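Local coordinates for protein major extracellular endoglucanase (Xanthomonas campestris pv. campestris, PDB 4TUF) that hydrolyses internal beta-1,4-glucosidic linkages in cellulose, lichenin and cereal beta-glucans, here as its TIM-barrel catalytic domain, at residues Val10-Lys15 with Ala188-Ile193; Lys43-Gln48 with Trp312-Asn317; Gly208-Gly213 with Glu262-Gln267; Gly281-Gly286 with Thr292-Leu297. One frame throughout, in Å; residues are numbered along the deposited sequence. Where two conformers were deposited one is given.

In the fold
All four contacts lie in one family 5 TIM barrel. Contact 1 joins a hairpin to the loop before strand 192-195, away from the catalytic centre. Contacts 2, 3 and 4 use loops that follow barrel strands. The W314 side chain of contact 2 is about 11 Å from that of E278, the nucleophile by similarity. G281 of contact 4 lies about 10 Å from the E278 side chain. The I210 side chain of contact 3 is about 10 Å from that of E157, the proton donor by similarity. The nearest atoms of contacts 2 and 4 are about 4 Å apart, those of contacts 3 and 4 about 5 Å. The centres of contacts 1 and 4 are about 33 Å apart.

Contact 1 of 4, residues Val10-Lys15 with Ala188-Ile193; sequences VDDSGK and APKWLI
D12 and K190 meet at the surface, with 8.5 Å between their CA atoms, the nearest backbone approach of the two segments. D12 lies in the turn between strands 9-10 and 16-23. K190 lies in a type I turn, A188 to W191, that leads into strand 192-195. Their side chains carry the whole contact and cross at about a right angle. K190 is bent at its third torsion (chi3 55°), and this kink brings NZ up to the D12 carboxylate. The two form a salt bridge through D12 OD2 and K190 NZ. The modelled separation of 2.3 Å is too short to be trusted, and D12 is poorly ordered, so only the pairing itself should be read from it. The salt bridge joins a beta hairpin to the helix-to-strand loop of a TIM barrel, at the end of the barrel where strand 192-195 begins. The hairpin turn is fixed from within by an Asx motif. D11 OD1 accepts two backbone N-H groups. G14 N lies 2.9 Å from D11 OD1, nearly along its C-O axis. K15 N, also bonded to D11 OD1, lies at 3.0 Å and approaches from above the carboxylate plane. D11 N also bonds K15 O at 3.2 Å. On the other segment, R230 donates to the carbonyl of P189. A bound phosphate lies about 6 Å from the K190 side chain.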
loop_
_atom_site.group_PDB
_atom_site.type_symbol
_atom_site.label_atom_id
_atom_site.label_comp_id
_atom_site.label_asym_id
_atom_site.label_seq_id
_atom_site.Cartn_x
_atom_site.Cartn_y
_atom_site.Cartn_z
ATOM N N VAL A 10 9.912 -0.494 -14.963
ATOM C CA VAL A 10 11.327 -0.708 -15.256
ATOM C C VAL A 10 12.173 0.209 -14.377
ATOM O O VAL A 10 11.699 1.249 -13.920
ATOM C CB VAL A 10 11.644 -0.482 -16.755
ATOM C CG1 VAL A 10 10.512 -1.012 -17.610
ATOM C CG2 VAL A 10 11.871 0.977 -17.052
ATOM N N ASP A 11 13.413 -0.193 -14.110
ATOM C CA ASP A 11 14.299 0.608 -13.270
ATOM C C ASP A 11 15.164 1.522 -14.125
ATOM O O ASP A 11 14.893 1.699 -15.314
ATOM C CB ASP A 11 15.175 -0.288 -12.380
ATOM C CG ASP A 11 15.878 -1.400 -13.153
ATOM O OD1 ASP A 11 16.100 -1.264 -14.376
ATOM O OD2 ASP A 11 16.225 -2.420 -12.524
ATOM N N ASP A 12 16.196 2.102 -13.518
ATOM C CA ASP A 12 17.126 2.969 -14.241
ATOM C C ASP A 12 17.805 2.232 -15.384
ATOM O O ASP A 12 17.985 2.781 -16.470
ATOM C CB ASP A 12 18.189 3.526 -13.295
ATOM C CG ASP A 12 17.716 4.748 -12.542
ATOM O OD1 ASP A 12 16.497 4.864 -12.288
ATOM O OD2 ASP A 12 18.575 5.592 -12.204
ATOM N N SER A 13 18.185 0.987 -15.124
ATOM C CA SER A 13 18.879 0.164 -16.105
ATOM C C SER A 13 17.992 -0.129 -17.310
ATOM O O SER A 13 18.463 -0.174 -18.443
ATOM C CB SER A 13 19.341 -1.145 -15.464
ATOM O OG SER A 13 19.893 -0.915 -14.179
ATOM N N GLY A 14 16.705 -0.329 -17.056
ATOM C CA GLY A 14 15.771 -0.674 -18.109
ATOM C C GLY A 14 15.345 -2.129 -18.043
ATOM O O GLY A 14 14.933 -2.706 -19.049
ATOM N N LYS A 15 15.452 -2.726 -16.858
ATOM C CA LYS A 15 15.009 -4.101 -16.647
ATOM C C LYS A 15 13.666 -4.113 -15.920
ATOM O O LYS A 15 13.389 -3.234 -15.102
ATOM C CB LYS A 15 16.057 -4.897 -15.860
ATOM N N ALA A 188 11.480 14.606 -7.091
ATOM C CA ALA A 188 11.968 13.266 -7.408
ATOM C C ALA A 188 11.355 12.789 -8.721
ATOM O O ALA A 188 10.404 12.011 -8.717
ATOM C CB ALA A 188 11.639 12.300 -6.278
ATOM N N PRO A 189 11.887 13.267 -9.855
ATOM C CA PRO A 189 11.255 12.997 -11.155
ATOM C C PRO A 189 11.390 11.547 -11.628
ATOM O O PRO A 189 10.750 11.175 -12.614
ATOM C CB PRO A 189 11.985 13.955 -12.105
ATOM C CG PRO A 189 13.273 14.262 -11.431
ATOM C CD PRO A 189 13.006 14.220 -9.965
ATOM N N LYS A 190 12.190 10.745 -10.931
ATOM C CA LYS A 190 12.363 9.336 -11.273
ATOM C C LYS A 190 11.539 8.414 -10.369
ATOM O O LYS A 190 11.677 7.191 -10.421
ATOM C CB LYS A 190 13.843 8.956 -11.199
ATOM C CG LYS A 190 14.673 9.530 -12.336
ATOM C CD LYS A 190 16.162 9.414 -12.084
ATOM C CE LYS A 190 16.559 7.979 -11.809
ATOM N NZ LYS A 190 18.042 7.815 -11.712
ATOM N N TRP A 191 10.682 9.004 -9.541
ATOM C CA TRP A 191 9.811 8.229 -8.667
ATOM C C TRP A 191 8.477 7.903 -9.326
ATOM O O TRP A 191 7.960 8.690 -10.113
ATOM C CB TRP A 191 9.549 8.978 -7.364
ATOM C CG TRP A 191 10.614 8.798 -6.331
ATOM C CD1 TRP A 191 11.896 8.380 -6.533
ATOM C CD2 TRP A 191 10.480 9.023 -4.924
ATOM N NE1 TRP A 191 12.573 8.335 -5.336
ATOM C CE2 TRP A 191 11.725 8.724 -4.333
ATOM C CE3 TRP A 191 9.429 9.446 -4.105
ATOM C CZ2 TRP A 191 11.946 8.842 -2.960
ATOM C CZ3 TRP A 191 9.649 9.559 -2.742
ATOM C CH2 TRP A 191 10.896 9.259 -2.185
ATOM N N LEU A 192 7.921 6.745 -8.986
ATOM C CA LEU A 192 6.570 6.399 -9.404
ATOM C C LEU A 192 5.537 7.016 -8.466
ATOM O O LEU A 192 5.784 7.198 -7.270
ATOM C CB LEU A 192 6.386 4.883 -9.443
ATOM C CG LEU A 192 7.339 4.067 -10.310
ATOM C CD1 LEU A 192 6.989 2.597 -10.201
ATOM C CD2 LEU A 192 7.287 4.527 -11.753
ATOM N N ILE A 193 4.374 7.331 -9.016
ATOM C CA ILE A 193 3.273 7.871 -8.234
ATOM C C ILE A 193 2.164 6.835 -8.143
ATOM O O ILE A 193 1.564 6.470 -9.155
ATOM C CB ILE A 193 2.731 9.165 -8.860
ATOM C CG1 ILE A 193 3.871 10.162 -9.087
ATOM C CG2 ILE A 193 1.650 9.779 -7.982
ATOM C CD1 ILE A 193 4.488 10.670 -7.806
#

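Contact 2 of 4, residues Lys43-Gln48 with Trp312-Asn317; sequences KDMIVQ and WSWNPN
M45 meets W314 where helix 42-51 packs against the loop after strand 309-311, the last strand of the TIM barrel. The pair is a Met-aromatic contact at the ring edge. From CB the M45 chain sets out with CG anti to the backbone N (chi1 -167°), which directs it to the indole. M45 CG comes first, 3.4 Å from W314 NE1 and 4.0 Å from W314 CZ2, close to the ring plane. SD follows and sits in that plane beyond the pyrrole edge. W314 NE1 points its N-H at M45 SD, 3.6 Å away, in a weak but nearly straight bond of 172°. The N-H of a buried indole is thus given a soft acceptor. At the CG-SD bond the chain bends and CE turns aside from the ring. The M45 side chain also packs on M34. W314 follows a cis peptide bond between W312 and S313, and L325 also packs against its ring. Q48 stands at another part of the same edge, its amide plane turned 79° from the ring. Its OE1 is hydrogen-bonded to R40 and lies 4.2 Å from W314 CZ2.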
loop_
_atom_site.group_PDB
_atom_site.type_symbol
_atom_site.label_atom_id
_atom_site.label_comp_id
_atom_site.label_asym_id
_atom_site.label_seq_id
_atom_site.Cartn_x
_atom_site.Cartn_y
_atom_site.Cartn_z
ATOM N N LYS A 43 16.739 -5.529 12.099
ATOM C CA LYS A 43 17.557 -5.980 10.979
ATOM C C LYS A 43 17.298 -7.455 10.675
ATOM O O LYS A 43 17.203 -7.848 9.510
ATOM C CB LYS A 43 19.041 -5.754 11.278
ATOM C CG LYS A 43 19.840 -5.123 10.150
ATOM C CD LYS A 43 21.329 -5.406 10.327
ATOM C CE LYS A 43 22.208 -4.420 9.562
ATOM N NZ LYS A 43 22.255 -3.081 10.222
ATOM N N ASP A 44 17.177 -8.269 11.721
ATOM C CA ASP A 44 16.932 -9.698 11.550
ATOM C C ASP A 44 15.540 -9.973 10.986
ATOM O O ASP A 44 15.349 -10.917 10.224
ATOM C CB ASP A 44 17.119 -10.439 12.877
ATOM C CG ASP A 44 18.585 -10.583 13.263
ATOM O OD1 ASP A 44 19.437 -9.912 12.632
ATOM O OD2 ASP A 44 18.888 -11.360 14.197
ATOM N N MET A 45 14.571 -9.146 11.357
ATOM C CA MET A 45 13.215 -9.298 10.849
ATOM C C MET A 45 13.137 -8.949 9.358
ATOM O O MET A 45 12.364 -9.544 8.608
ATOM C CB MET A 45 12.247 -8.432 11.657
ATOM C CG MET A 45 10.785 -8.751 11.412
ATOM S SD MET A 45 9.718 -8.288 12.788
ATOM C CE MET A 45 9.937 -6.519 12.809
ATOM N N ILE A 46 13.940 -7.984 8.925
ATOM C CA ILE A 46 14.012 -7.652 7.507
ATOM C C ILE A 46 14.668 -8.795 6.740
ATOM O O ILE A 46 14.183 -9.210 5.690
ATOM C CB ILE A 46 14.791 -6.343 7.272
ATOM C CG1 ILE A 46 13.956 -5.143 7.724
ATOM C CG2 ILE A 46 15.177 -6.196 5.806
ATOM C CD1 ILE A 46 14.704 -3.835 7.661
ATOM N N VAL A 47 15.772 -9.299 7.284
ATOM C CA VAL A 47 16.495 -10.426 6.706
ATOM C C VAL A 47 15.558 -11.604 6.474
ATOM O O VAL A 47 15.654 -12.299 5.460
ATOM C CB VAL A 47 17.668 -10.860 7.622
ATOM C CG1 VAL A 47 18.122 -12.280 7.311
ATOM C CG2 VAL A 47 18.826 -9.884 7.502
ATOM N N GLN A 48 14.631 -11.806 7.407
ATOM C CA GLN A 48 13.706 -12.929 7.325
ATOM C C GLN A 48 12.678 -12.759 6.214
ATOM O O GLN A 48 12.353 -13.715 5.516
ATOM C CB GLN A 48 12.976 -13.133 8.649
ATOM C CG GLN A 48 12.166 -14.413 8.667
ATOM C CD GLN A 48 11.413 -14.620 9.955
ATOM O OE1 GLN A 48 11.194 -13.679 10.720
ATOM N NE2 GLN A 48 11.008 -15.865 10.208
ATOM N N TRP A 312 -1.242 -7.634 2.781
ATOM C CA TRP A 312 -1.537 -7.039 4.080
ATOM C C TRP A 312 -1.747 -8.140 5.120
ATOM O O TRP A 312 -2.773 -8.823 5.068
ATOM C CB TRP A 312 -2.791 -6.163 3.970
ATOM C CG TRP A 312 -3.125 -5.355 5.185
ATOM C CD1 TRP A 312 -2.283 -4.550 5.878
ATOM C CD2 TRP A 312 -4.408 -5.236 5.820
ATOM N NE1 TRP A 312 -2.946 -3.950 6.924
ATOM C CE2 TRP A 312 -4.254 -4.354 6.907
ATOM C CE3 TRP A 312 -5.662 -5.803 5.588
ATOM C CZ2 TRP A 312 -5.311 -4.019 7.756
ATOM C CZ3 TRP A 312 -6.713 -5.458 6.426
ATOM C CH2 TRP A 312 -6.528 -4.583 7.498
ATOM N N SER A 313 -0.819 -8.322 6.061
ATOM C CA SER A 313 0.408 -7.539 6.189
ATOM C C SER A 313 1.538 -8.417 6.708
ATOM O O SER A 313 1.366 -9.618 6.895
ATOM C CB SER A 313 0.207 -6.373 7.149
ATOM O OG SER A 313 -0.114 -6.860 8.440
ATOM N N TRP A 314 2.690 -7.812 6.965
ATOM C CA TRP A 314 3.775 -8.521 7.626
ATOM C C TRP A 314 3.406 -8.796 9.080
ATOM O O TRP A 314 3.409 -9.938 9.528
ATOM C CB TRP A 314 5.076 -7.719 7.558
ATOM C CG TRP A 314 6.226 -8.367 8.271
ATOM C CD1 TRP A 314 6.839 -7.930 9.411
ATOM C CD2 TRP A 314 6.896 -9.573 7.891
ATOM N NE1 TRP A 314 7.853 -8.790 9.763
ATOM C CE2 TRP A 314 7.908 -9.807 8.847
ATOM C CE3 TRP A 314 6.737 -10.482 6.836
ATOM C CZ2 TRP A 314 8.756 -10.913 8.779
ATOM C CZ3 TRP A 314 7.581 -11.578 6.770
ATOM C CH2 TRP A 314 8.576 -11.785 7.738
ATOM N N ASN A 315 3.066 -7.731 9.782
ATOM C CA ASN A 315 2.742 -7.768 11.194
ATOM C C ASN A 315 1.482 -8.554 11.514
ATOM O O ASN A 315 0.489 -8.459 10.810
ATOM C CB ASN A 315 2.586 -6.343 11.732
ATOM C CG ASN A 315 3.477 -5.341 11.024
ATOM O OD1 ASN A 315 3.318 -5.080 9.839
ATOM N ND2 ASN A 315 4.419 -4.775 11.755
ATOM N N PRO A 316 1.531 -9.311 12.601
ATOM C CA PRO A 316 0.380 -10.019 13.121
ATOM C C PRO A 316 -0.690 -9.116 13.656
ATOM O O PRO A 316 -1.859 -9.447 13.557
ATOM C CB PRO A 316 0.968 -10.819 14.261
ATOM C CG PRO A 316 2.263 -10.208 14.536
ATOM C CD PRO A 316 2.750 -9.820 13.211
ATOM N N ASN A 317 -0.278 -8.042 14.315
ATOM C CA ASN A 317 -1.217 -7.247 15.065
ATOM C C ASN A 317 -1.921 -6.253 14.179
ATOM O O ASN A 317 -1.909 -5.051 14.425
ATOM C CB ASN A 317 -0.506 -6.525 16.206
ATOM C CG ASN A 317 0.524 -5.537 15.714
ATOM O OD1 ASN A 317 1.009 -5.644 14.596
ATOM N ND2 ASN A 317 0.861 -4.569 16.548
#

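Contact 3 of 4, residues Gly208-Gly213 with Glu262-Gln267; sequences GGIFWG and ERHFGQ
The loop between strands 192-195 and 231-238, at the catalytic end of the barrel, leans on helix 257-266 through I210 and H264. Their CA atoms are 7.8 Å apart. H264 points its CB toward the loop, with CG beside the backbone N (chi1 -67°), which turns the CE1-NE2 end of the imidazole to the loop. I210 CG1 touches H264 NE2 at 3.5 Å and H264 CE1 at 3.8 Å. The approach is oblique to the ring. I210 CD1 follows along, 4.0 Å from H264 NE2. This is a van der Waals contact on a polar ring. G209 O lies 3.5 Å from H264 CE1, again obliquely, and is itself hydrogen-bonded to Y247 OH. In the TIM barrel this loop runs on from here to the active site. W212 stacks on H159 and touches E157, the proton donor by similarity. A backbone bond between H264 and L216 adds a second tie just past the loop segment. Residues 262-266 form a wider pi-type turn, in which Q267 N bonds E262 O at 2.8 Å. The Q267 side chain folds back on this turn. Its NE2 donates to R263 O at 2.8 Å, with the acceptor in the plane of the Q267 amide and the donor tilted 21° from the carbonyl plane.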
loop_
_atom_site.group_PDB
_atom_site.type_symbol
_atom_site.label_atom_id
_atom_site.label_comp_id
_atom_site.label_asym_id
_atom_site.label_seq_id
_atom_site.Cartn_x
_atom_site.Cartn_y
_atom_site.Cartn_z
ATOM N N GLY A 208 -21.929 0.828 -4.233
ATOM C CA GLY A 208 -22.264 -0.225 -3.290
ATOM C C GLY A 208 -21.234 -1.339 -3.211
ATOM O O GLY A 208 -20.731 -1.811 -4.231
ATOM N N GLY A 209 -20.916 -1.762 -1.990
ATOM C CA GLY A 209 -20.024 -2.888 -1.784
ATOM C C GLY A 209 -18.582 -2.585 -2.132
ATOM O O GLY A 209 -17.843 -3.464 -2.577
ATOM N N ILE A 210 -18.181 -1.335 -1.925
ATOM C CA ILE A 210 -16.825 -0.903 -2.246
ATOM C C ILE A 210 -15.981 -0.712 -0.985
ATOM O O ILE A 210 -16.435 -0.116 -0.008
ATOM C CB ILE A 210 -16.837 0.413 -3.050
ATOM C CG1 ILE A 210 -17.651 0.246 -4.332
ATOM C CG2 ILE A 210 -15.430 0.843 -3.382
ATOM C CD1 ILE A 210 -17.654 1.466 -5.213
ATOM N N PHE A 211 -14.757 -1.232 -1.008
ATOM C CA PHE A 211 -13.824 -1.056 0.100
ATOM C C PHE A 211 -13.069 0.258 -0.050
ATOM O O PHE A 211 -12.942 0.777 -1.158
ATOM C CB PHE A 211 -12.833 -2.220 0.169
ATOM C CG PHE A 211 -13.454 -3.531 0.573
ATOM C CD1 PHE A 211 -13.642 -3.842 1.908
ATOM C CD2 PHE A 211 -13.837 -4.457 -0.384
ATOM C CE1 PHE A 211 -14.207 -5.051 2.283
ATOM C CE2 PHE A 211 -14.405 -5.668 -0.011
ATOM C CZ PHE A 211 -14.587 -5.966 1.321
ATOM N N TRP A 212 -12.571 0.789 1.065
ATOM C CA TRP A 212 -11.800 2.029 1.061
ATOM C C TRP A 212 -10.658 1.970 0.050
ATOM O O TRP A 212 -9.889 1.011 0.037
ATOM C CB TRP A 212 -11.231 2.319 2.449
ATOM C CG TRP A 212 -12.246 2.643 3.491
ATOM C CD1 TRP A 212 -13.600 2.685 3.338
ATOM C CD2 TRP A 212 -11.985 2.975 4.861
ATOM N NE1 TRP A 212 -14.202 3.013 4.535
ATOM C CE2 TRP A 212 -13.231 3.201 5.483
ATOM C CE3 TRP A 212 -10.821 3.102 5.622
ATOM C CZ2 TRP A 212 -13.342 3.552 6.828
ATOM C CZ3 TRP A 212 -10.934 3.445 6.960
ATOM C CH2 TRP A 212 -12.185 3.664 7.548
ATOM N N GLY A 213 -10.557 2.992 -0.795
ATOM C CA GLY A 213 -9.513 3.051 -1.802
ATOM C C GLY A 213 -9.638 1.949 -2.834
ATOM O O GLY A 213 -8.655 1.581 -3.479
ATOM N N GLU A 262 -13.418 -6.946 -11.544
ATOM C CA GLU A 262 -13.266 -6.340 -12.860
ATOM C C GLU A 262 -13.839 -4.930 -12.865
ATOM O O GLU A 262 -13.177 -3.987 -13.293
ATOM C CB GLU A 262 -13.944 -7.196 -13.933
ATOM C CG GLU A 262 -13.805 -6.663 -15.351
ATOM C CD GLU A 262 -12.434 -6.928 -15.952
ATOM O OE1 GLU A 262 -11.570 -7.512 -15.258
ATOM O OE2 GLU A 262 -12.224 -6.555 -17.127
ATOM N N ARG A 263 -15.063 -4.794 -12.366
ATOM C CA ARG A 263 -15.729 -3.499 -12.280
ATOM C C ARG A 263 -14.951 -2.456 -11.482
ATOM O O ARG A 263 -14.770 -1.326 -11.935
ATOM C CB ARG A 263 -17.116 -3.659 -11.661
ATOM C CG ARG A 263 -17.849 -2.346 -11.504
ATOM C CD ARG A 263 -19.347 -2.545 -11.530
ATOM N NE ARG A 263 -19.844 -3.188 -10.320
ATOM C CZ ARG A 263 -20.763 -4.148 -10.315
ATOM N NH1 ARG A 263 -21.274 -4.582 -11.460
ATOM N NH2 ARG A 263 -21.164 -4.676 -9.166
ATOM N N HIS A 264 -14.587 -2.807 -10.251
ATOM C CA HIS A 264 -13.861 -1.913 -9.349
ATOM C C HIS A 264 -12.434 -1.526 -9.737
ATOM O O HIS A 264 -12.071 -0.366 -9.643
ATOM C CB HIS A 264 -13.875 -2.476 -7.931
ATOM C CG HIS A 264 -15.232 -2.502 -7.306
ATOM N ND1 HIS A 264 -15.526 -3.267 -6.202
ATOM C CD2 HIS A 264 -16.375 -1.860 -7.631
ATOM C CE1 HIS A 264 -16.790 -3.094 -5.872
ATOM N NE2 HIS A 264 -17.328 -2.245 -6.725
ATOM N N PHE A 265 -11.626 -2.481 -10.181
ATOM C CA PHE A 265 -10.283 -2.145 -10.631
ATOM C C PHE A 265 -9.785 -2.833 -11.881
ATOM O O PHE A 265 -8.963 -2.326 -12.573
ATOM C CB PHE A 265 -9.264 -2.328 -9.507
ATOM C CG PHE A 265 -9.225 -3.696 -8.939
ATOM C CD1 PHE A 265 -10.046 -4.031 -7.930
ATOM C CD2 PHE A 265 -8.370 -4.629 -9.424
ATOM C CE1 PHE A 265 -10.022 -5.278 -7.408
ATOM C CE2 PHE A 265 -8.339 -5.885 -8.916
ATOM C CZ PHE A 265 -9.168 -6.210 -7.905
ATOM N N GLY A 266 -10.268 -4.031 -12.110
ATOM C CA GLY A 266 -9.688 -4.953 -13.056
ATOM C C GLY A 266 -9.722 -4.521 -14.482
ATOM O O GLY A 266 -8.836 -4.760 -15.249
ATOM N N GLN A 267 -10.809 -3.895 -14.831
ATOM C CA GLN A 267 -11.023 -3.426 -16.197
ATOM C C GLN A 267 -9.963 -2.426 -16.664
ATOM O O GLN A 267 -9.852 -2.142 -17.859
ATOM C CB GLN A 267 -12.409 -2.791 -16.318
ATOM C CG GLN A 267 -12.639 -1.666 -15.322
ATOM C CD GLN A 267 -13.874 -0.852 -15.631
ATOM O OE1 GLN A 267 -14.078 -0.419 -16.763
ATOM N NE2 GLN A 267 -14.709 -0.640 -14.624
#

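Contact 4 of 4, residues Gly281-Gly286 with Thr292-Leu297; sequences GKYGEG and TWQDAL
Y283 turns its ring toward helix 288-303 with CG anti to the backbone N (chi1 -151°), while Q294 swings CG beside its own N and reaches back to G281. The two meet where the loop after strand 276-280 of the TIM barrel makes a type I' turn from K282 to E285 and then enters the helix. Y283 lies in this turn with positive phi. Its CD1 packs 3.6 Å from Q294 CD, and its CE1 lies 3.7 Å from Q294 CB. The Q294 chain passes the tyrosine at a slant, ring and amide planes 55° apart. Q294 NE2 makes a weak bond to G281 O at 2.9 Å. D290 is the stronger partner of Q294 NE2, and Y311 OH bonds Q294 OE1, so both ends of this buried amide are held. L339 of helix 334-344 also packs on Y283 and Q294. Farther out, the Y283 hydroxyl donates to D295. The ring and carboxylate planes are nearly perpendicular, and OD1 lies in the ring plane at its edge. Y283 OH meets D295 OD1 at 2.9 Å on the syn side, 25° out of the carboxylate plane, while D295 OD2 forms a salt bridge with K291 NZ.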
loop_
_atom_site.group_PDB
_atom_site.type_symbol
_atom_site.label_atom_id
_atom_site.label_comp_id
_atom_site.label_asym_id
_atom_site.label_seq_id
_atom_site.Cartn_x
_atom_site.Cartn_y
_atom_site.Cartn_z
ATOM N N GLY A 281 -6.147 -11.182 4.453
ATOM C CA GLY A 281 -7.177 -11.698 5.336
ATOM C C GLY A 281 -6.689 -12.913 6.101
ATOM O O GLY A 281 -5.570 -13.378 5.891
ATOM N N LYS A 282 -7.536 -13.447 6.971
ATOM C CA LYS A 282 -7.088 -14.439 7.932
ATOM C C LYS A 282 -6.784 -15.798 7.305
ATOM O O LYS A 282 -6.080 -16.611 7.910
ATOM C CB LYS A 282 -8.118 -14.575 9.054
ATOM C CG LYS A 282 -8.177 -13.336 9.938
ATOM C CD LYS A 282 -8.920 -13.577 11.243
ATOM C CE LYS A 282 -8.703 -12.424 12.213
ATOM N NZ LYS A 282 -9.568 -12.535 13.418
ATOM N N TYR A 283 -7.263 -16.038 6.102
ATOM C CA TYR A 283 -6.947 -17.267 5.397
ATOM C C TYR A 283 -7.251 -18.539 6.160
ATOM O O TYR A 283 -6.460 -19.439 6.249
ATOM C CB TYR A 283 -5.520 -17.274 4.933
ATOM C CG TYR A 283 -5.311 -18.089 3.706
ATOM C CD1 TYR A 283 -5.916 -17.763 2.532
ATOM C CD2 TYR A 283 -4.507 -19.184 3.726
ATOM C CE1 TYR A 283 -5.713 -18.501 1.402
ATOM C CE2 TYR A 283 -4.306 -19.928 2.600
ATOM C CZ TYR A 283 -4.913 -19.578 1.446
ATOM O OH TYR A 283 -4.694 -20.318 0.342
ATOM N N GLY A 284 -8.431 -18.581 6.724
ATOM C CA GLY A 284 -8.969 -19.769 7.335
ATOM C C GLY A 284 -8.804 -19.797 8.823
ATOM O O GLY A 284 -9.527 -20.493 9.510
ATOM N N GLU A 285 -7.895 -18.988 9.325
ATOM C CA GLU A 285 -7.807 -18.745 10.737
ATOM C C GLU A 285 -8.993 -17.923 11.146
ATOM O O GLU A 285 -9.344 -17.879 12.307
ATOM C CB GLU A 285 -6.510 -18.057 11.102
ATOM C CG GLU A 285 -5.356 -19.022 11.214
ATOM C CD GLU A 285 -4.522 -18.753 12.430
ATOM O OE1 GLU A 285 -4.493 -17.588 12.853
ATOM O OE2 GLU A 285 -3.906 -19.696 12.963
ATOM N N GLY A 286 -9.592 -17.225 10.198
ATOM C CA GLY A 286 -10.757 -16.433 10.533
ATOM C C GLY A 286 -12.110 -16.849 10.008
ATOM O O GLY A 286 -13.127 -16.592 10.633
ATOM N N THR A 292 -11.176 -19.438 0.552
ATOM C CA THR A 292 -11.739 -19.413 -0.795
ATOM C C THR A 292 -11.554 -18.063 -1.492
ATOM O O THR A 292 -11.148 -18.005 -2.649
ATOM C CB THR A 292 -13.240 -19.744 -0.773
ATOM O OG1 THR A 292 -13.463 -20.939 -0.014
ATOM C CG2 THR A 292 -13.757 -19.938 -2.186
ATOM N N TRP A 293 -11.847 -16.983 -0.776
ATOM C CA TRP A 293 -11.768 -15.641 -1.345
ATOM C C TRP A 293 -10.358 -15.276 -1.816
ATOM O O TRP A 293 -10.186 -14.772 -2.926
ATOM C CB TRP A 293 -12.256 -14.598 -0.336
ATOM C CG TRP A 293 -12.084 -13.203 -0.844
ATOM C CD1 TRP A 293 -12.942 -12.513 -1.648
ATOM C CD2 TRP A 293 -10.972 -12.333 -0.604
ATOM N NE1 TRP A 293 -12.435 -11.266 -1.920
ATOM C CE2 TRP A 293 -11.226 -11.131 -1.290
ATOM C CE3 TRP A 293 -9.790 -12.452 0.127
ATOM C CZ2 TRP A 293 -10.339 -10.059 -1.271
ATOM C CZ3 TRP A 293 -8.913 -11.389 0.150
ATOM C CH2 TRP A 293 -9.192 -10.205 -0.542
ATOM N N GLN A 294 -9.356 -15.520 -0.973
ATOM C CA GLN A 294 -7.971 -15.209 -1.325
ATOM C C GLN A 294 -7.512 -16.050 -2.507
ATOM O O GLN A 294 -6.829 -15.550 -3.400
ATOM C CB GLN A 294 -7.032 -15.420 -0.130
ATOM C CG GLN A 294 -7.248 -14.425 0.999
ATOM C CD GLN A 294 -6.037 -14.257 1.893
ATOM O OE1 GLN A 294 -4.898 -14.279 1.429
ATOM N NE2 GLN A 294 -6.281 -14.082 3.187
ATOM N N ASP A 295 -7.889 -17.326 -2.507
ATOM C CA ASP A 295 -7.554 -18.219 -3.607
ATOM C C ASP A 295 -8.103 -17.688 -4.927
ATOM O O ASP A 295 -7.387 -17.634 -5.925
ATOM C CB ASP A 295 -8.091 -19.626 -3.346
ATOM C CG ASP A 295 -7.277 -20.383 -2.315
ATOM O OD1 ASP A 295 -6.081 -20.068 -2.140
ATOM O OD2 ASP A 295 -7.833 -21.307 -1.688
ATOM N N ALA A 296 -9.372 -17.284 -4.920
ATOM C CA ALA A 296 -10.037 -16.793 -6.126
ATOM C C ALA A 296 -9.434 -15.483 -6.631
ATOM O O ALA A 296 -9.325 -15.272 -7.841
ATOM C CB ALA A 296 -11.524 -16.617 -5.868
ATOM N N LEU A 297 -9.055 -14.604 -5.705
ATOM C CA LEU A 297 -8.441 -13.329 -6.066
ATOM C C LEU A 297 -7.125 -13.553 -6.796
ATOM O O LEU A 297 -6.851 -12.909 -7.810
ATOM C CB LEU A 297 -8.215 -12.460 -4.831
ATOM C CG LEU A 297 -7.485 -11.135 -5.095
ATOM C CD1 LEU A 297 -8.270 -10.269 -6.070
ATOM C CD2 LEU A 297 -7.215 -10.365 -3.803
#